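Local structure of DNA ligase (Aquifex aeolicus, 3QWU) at residues I88-A97 / L112-D122. The protein probably acts as an ATP-dependent polynucleotide ligase of the RNA-ligase family, binding adenosine and calcium. Residues are numbered along the deposited sequence; the frame is centred on the assembly and turned at random.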
loop_
_atom_site.group_PDB
_atom_site.type_symbol
_atom_site.label_atom_id
_atom_site.label_comp_id
_atom_site.label_asym_id
_atom_site.label_seq_id
_atom_site.Cartn_x
_atom_site.Cartn_y
_atom_site.Cartn_z
ATOM N N ILE A 88 -3.108 -3.484 -33.448
ATOM C CA ILE A 88 -2.330 -3.598 -34.658
ATOM C C ILE A 88 -3.182 -3.145 -35.838
ATOM O O ILE A 88 -4.332 -3.563 -35.969
ATOM C CB ILE A 88 -1.824 -5.067 -34.907
ATOM C CG1 ILE A 88 -0.968 -5.576 -33.699
ATOM C CG2 ILE A 88 -1.005 -5.146 -36.203
ATOM C CD1 ILE A 88 -0.751 -7.125 -33.646
ATOM N N PHE A 89 -2.592 -2.323 -36.702
ATOM C CA PHE A 89 -3.319 -1.777 -37.857
ATOM C C PHE A 89 -2.452 -1.491 -39.071
ATOM O O PHE A 89 -1.230 -1.388 -38.974
ATOM C CB PHE A 89 -4.034 -0.483 -37.482
ATOM C CG PHE A 89 -3.119 0.616 -37.075
ATOM C CD1 PHE A 89 -2.700 0.727 -35.778
ATOM C CD2 PHE A 89 -2.682 1.544 -37.996
ATOM C CE1 PHE A 89 -1.857 1.735 -35.417
ATOM C CE2 PHE A 89 -1.859 2.558 -37.635
ATOM C CZ PHE A 89 -1.439 2.656 -36.349
ATOM N N LYS A 90 -3.131 -1.269 -40.204
ATOM C CA LYS A 90 -2.482 -0.942 -41.466
ATOM C C LYS A 90 -2.546 0.559 -41.769
ATOM O O LYS A 90 -3.601 1.172 -41.648
ATOM C CB LYS A 90 -3.137 -1.755 -42.586
ATOM C CG LYS A 90 -2.228 -1.948 -43.777
ATOM C CD LYS A 90 -2.901 -2.639 -44.948
ATOM C CE LYS A 90 -1.913 -2.644 -46.131
ATOM N NZ LYS A 90 -2.408 -3.325 -47.313
ATOM N N TYR A 91 -1.416 1.151 -42.153
ATOM C CA TYR A 91 -1.361 2.541 -42.601
ATOM C C TYR A 91 -0.505 2.550 -43.867
ATOM O O TYR A 91 0.663 2.191 -43.828
ATOM C CB TYR A 91 -0.737 3.433 -41.514
ATOM C CG TYR A 91 -1.054 4.949 -41.555
ATOM C CD1 TYR A 91 -1.565 5.575 -42.677
ATOM C CD2 TYR A 91 -0.829 5.738 -40.433
ATOM C CE1 TYR A 91 -1.876 6.961 -42.663
ATOM C CE2 TYR A 91 -1.111 7.115 -40.416
ATOM C CZ TYR A 91 -1.634 7.719 -41.522
ATOM O OH TYR A 91 -1.883 9.064 -41.440
ATOM N N GLY A 92 -1.069 2.974 -44.995
ATOM C CA GLY A 92 -0.308 2.919 -46.250
ATOM C C GLY A 92 -0.008 1.466 -46.599
ATOM O O GLY A 92 -0.926 0.643 -46.592
ATOM N N ASP A 93 1.248 1.114 -46.868
ATOM C CA ASP A 93 1.587 -0.319 -47.058
ATOM C C ASP A 93 2.419 -0.857 -45.877
ATOM O O ASP A 93 3.244 -1.754 -46.034
ATOM C CB ASP A 93 2.308 -0.575 -48.408
ATOM C CG ASP A 93 2.378 -2.127 -48.787
ATOM O OD1 ASP A 93 1.338 -2.841 -48.687
ATOM O OD2 ASP A 93 3.468 -2.618 -49.223
ATOM N N ASN A 94 2.184 -0.298 -44.697
ATOM C CA ASN A 94 2.906 -0.671 -43.483
ATOM C C ASN A 94 1.947 -1.095 -42.443
ATOM O O ASN A 94 0.775 -0.810 -42.513
ATOM C CB ASN A 94 3.712 0.505 -42.926
ATOM C CG ASN A 94 4.725 1.005 -43.911
ATOM O OD1 ASN A 94 5.566 0.235 -44.399
ATOM N ND2 ASN A 94 4.637 2.288 -44.244
ATOM N N TYR A 95 2.489 -1.783 -41.459
ATOM C CA TYR A 95 1.735 -2.303 -40.353
ATOM C C TYR A 95 2.411 -1.825 -39.079
ATOM O O TYR A 95 3.642 -1.784 -39.003
ATOM C CB TYR A 95 1.754 -3.816 -40.414
ATOM C CG TYR A 95 1.430 -4.380 -41.777
ATOM C CD1 TYR A 95 0.114 -4.482 -42.217
ATOM C CD2 TYR A 95 2.452 -4.839 -42.616
ATOM C CE1 TYR A 95 -0.188 -5.028 -43.477
ATOM C CE2 TYR A 95 2.176 -5.386 -43.871
ATOM C CZ TYR A 95 0.853 -5.476 -44.311
ATOM O OH TYR A 95 0.588 -6.024 -45.576
ATOM N N TYR A 96 1.604 -1.511 -38.065
ATOM C CA TYR A 96 2.128 -0.951 -36.826
ATOM C C TYR A 96 1.388 -1.525 -35.645
ATOM O O TYR A 96 0.229 -2.004 -35.757
ATOM C CB TYR A 96 2.018 0.566 -36.800
ATOM C CG TYR A 96 2.642 1.254 -37.994
ATOM C CD1 TYR A 96 3.991 1.676 -37.980
ATOM C CD2 TYR A 96 1.896 1.494 -39.141
ATOM C CE1 TYR A 96 4.558 2.313 -39.076
ATOM C CE2 TYR A 96 2.463 2.132 -40.241
ATOM C CZ TYR A 96 3.786 2.535 -40.203
ATOM O OH TYR A 96 4.299 3.162 -41.309
ATOM N N ALA A 97 2.060 -1.453 -34.506
ATOM C CA ALA A 97 1.528 -2.041 -33.257
ATOM C C ALA A 97 1.594 -0.983 -32.185
ATOM O O ALA A 97 2.647 -0.364 -32.003
ATOM C CB ALA A 97 2.347 -3.315 -32.858
ATOM N N LEU A 112 6.130 -8.047 -35.903
ATOM C CA LEU A 112 4.840 -8.413 -36.515
ATOM C C LEU A 112 4.916 -9.573 -37.518
ATOM O O LEU A 112 4.124 -10.513 -37.450
ATOM C CB LEU A 112 4.205 -7.187 -37.174
ATOM C CG LEU A 112 3.598 -6.155 -36.208
ATOM C CD1 LEU A 112 2.844 -5.002 -36.971
ATOM C CD2 LEU A 112 2.668 -6.831 -35.197
ATOM N N PRO A 113 5.887 -9.537 -38.436
ATOM C CA PRO A 113 5.961 -10.635 -39.426
ATOM C C PRO A 113 6.281 -12.020 -38.873
ATOM O O PRO A 113 5.853 -13.033 -39.408
ATOM C CB PRO A 113 7.054 -10.158 -40.401
ATOM C CG PRO A 113 7.094 -8.590 -40.200
ATOM C CD PRO A 113 6.840 -8.449 -38.727
ATOM N N ASP A 114 6.988 -12.079 -37.773
ATOM C CA ASP A 114 7.126 -13.323 -37.054
ATOM C C ASP A 114 5.942 -13.680 -36.185
ATOM O O ASP A 114 5.753 -14.859 -35.866
ATOM C CB ASP A 114 8.361 -13.250 -36.196
ATOM C CG ASP A 114 9.598 -13.084 -37.015
ATOM O OD1 ASP A 114 9.655 -13.737 -38.075
ATOM O OD2 ASP A 114 10.486 -12.314 -36.625
ATOM N N LEU A 115 5.154 -12.689 -35.766
ATOM C CA LEU A 115 4.096 -12.930 -34.805
ATOM C C LEU A 115 2.735 -13.312 -35.425
ATOM O O LEU A 115 1.961 -14.107 -34.838
ATOM C CB LEU A 115 3.937 -11.720 -33.900
ATOM C CG LEU A 115 5.149 -11.385 -32.997
ATOM C CD1 LEU A 115 4.902 -10.039 -32.361
ATOM C CD2 LEU A 115 5.390 -12.418 -31.930
ATOM N N ILE A 116 2.442 -12.773 -36.601
ATOM C CA ILE A 116 1.102 -12.852 -37.156
ATOM C C ILE A 116 1.117 -12.469 -38.631
ATOM O O ILE A 116 1.818 -11.552 -39.062
ATOM C CB ILE A 116 0.132 -11.954 -36.378
ATOM C CG1 ILE A 116 -1.291 -12.183 -36.870
ATOM C CG2 ILE A 116 0.491 -10.441 -36.507
ATOM C CD1 ILE A 116 -2.336 -11.405 -36.130
ATOM N N ASP A 117 0.356 -13.213 -39.411
ATOM C CA ASP A 117 0.169 -12.955 -40.828
ATOM C C ASP A 117 -0.936 -11.872 -40.976
ATOM O O ASP A 117 -2.052 -12.044 -40.481
ATOM C CB ASP A 117 -0.191 -14.292 -41.493
ATOM C CG ASP A 117 -0.708 -14.164 -42.935
ATOM O OD1 ASP A 117 -0.415 -13.154 -43.655
ATOM O OD2 ASP A 117 -1.437 -15.126 -43.333
ATOM N N LEU A 118 -0.624 -10.803 -41.707
ATOM C CA LEU A 118 -1.458 -9.626 -41.788
ATOM C C LEU A 118 -2.172 -9.403 -43.146
ATOM O O LEU A 118 -2.635 -8.288 -43.442
ATOM C CB LEU A 118 -0.634 -8.408 -41.360
ATOM C CG LEU A 118 -0.425 -8.383 -39.822
ATOM C CD1 LEU A 118 0.503 -7.224 -39.406
ATOM C CD2 LEU A 118 -1.784 -8.310 -39.022
ATOM N N ARG A 119 -2.289 -10.480 -43.930
ATOM C CA ARG A 119 -3.248 -10.597 -45.062
ATOM C C ARG A 119 -4.631 -10.077 -44.691
ATOM O O ARG A 119 -5.233 -9.319 -45.441
ATOM C CB ARG A 119 -3.389 -12.082 -45.473
ATOM C CG ARG A 119 -4.047 -12.380 -46.799
ATOM C CD ARG A 119 -3.889 -13.877 -47.162
ATOM N NE ARG A 119 -5.178 -14.598 -47.241
ATOM C CZ ARG A 119 -5.580 -15.608 -46.450
ATOM N NH1 ARG A 119 -4.804 -16.073 -45.467
ATOM N NH2 ARG A 119 -6.790 -16.169 -46.632
ATOM N N ILE A 120 -5.132 -10.495 -43.530
ATOM C CA ILE A 120 -6.427 -9.973 -43.006
ATOM C C ILE A 120 -6.568 -8.430 -43.062
ATOM O O ILE A 120 -7.604 -7.904 -43.443
ATOM C CB ILE A 120 -6.714 -10.483 -41.586
ATOM C CG1 ILE A 120 -8.052 -9.949 -41.062
ATOM C CG2 ILE A 120 -5.631 -10.053 -40.618
ATOM C CD1 ILE A 120 -8.426 -10.505 -39.679
ATOM N N LEU A 121 -5.520 -7.710 -42.729
ATOM C CA LEU A 121 -5.550 -6.253 -42.846
ATOM C C LEU A 121 -5.499 -5.852 -44.330
ATOM O O LEU A 121 -6.270 -4.988 -44.780
ATOM C CB LEU A 121 -4.405 -5.574 -42.029
ATOM C CG LEU A 121 -4.420 -5.815 -40.485
ATOM C CD1 LEU A 121 -3.271 -5.111 -39.756
ATOM C CD2 LEU A 121 -5.773 -5.432 -39.833
ATOM N N ASP A 122 -4.633 -6.481 -45.108
ATOM C CA ASP A 122 -4.603 -6.182 -46.531
ATOM C C ASP A 122 -6.005 -6.270 -47.129
ATOM O O ASP A 122 -6.378 -5.421 -47.955
ATOM C CB ASP A 122 -3.659 -7.112 -47.277
ATOM C CG ASP A 122 -2.212 -6.938 -46.848
ATOM O OD1 ASP A 122 -1.863 -5.854 -46.326
ATOM O OD2 ASP A 122 -1.425 -7.884 -47.016
#
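D122 OD1 takes two donors from the β-hairpin 88-97 at once. The hydroxyl of Y95 donates to it at 2.6 Å (OH to OD1), meeting the syn lone pair on the side of the other carboxylate oxygen, with OD1 near the ring plane at the edge and the two planes 45° apart. K90 makes a salt bridge to the same oxygen, NZ to OD1 2.8 Å, coming from above the carboxylate plane; its chain is fully extended beyond CG, and this carries the ammonium from the strand to the first turn of the helix. The ammonium of K90, with the second donor from Y95, probably favours the ionised form of D122.

Y95 also packs by its ring. With CG anti to the carbonyl carbon (chi1 -48°), the tyrosine lies alongside L118, whose CB sits over one face in a CH-pi contact, 4.2 Å from the ring centroid, while L118 CD1 reaches Y95 CB at 3.8 Å.

Apolar contacts fill the rest. L112 spreads its two methyls, CD1 against Y95 CB (3.8 Å) and CD2 against I88 CD1 (3.8 Å); A97 CB also lies against L112 CD2. I88 CG2 sits among the methyls of L112, L118 and L121. L121 CD1 rests on the backbone of F89, 3.8 Å from its C atom.

Strands 84-91 and 94-98, joined by a type II' turn, receive on one face the end of helix 106-115 and the start of helix 119-123: helix-on-sheet packing within the RNA-ligase family region, the I88 side chain about 12 Å from the bound adenosine. On the other face, F89 meets F46 and F49. Strand 127-134, next to 84-91 in the antiparallel sheet, continues the floor beneath L118 and L121.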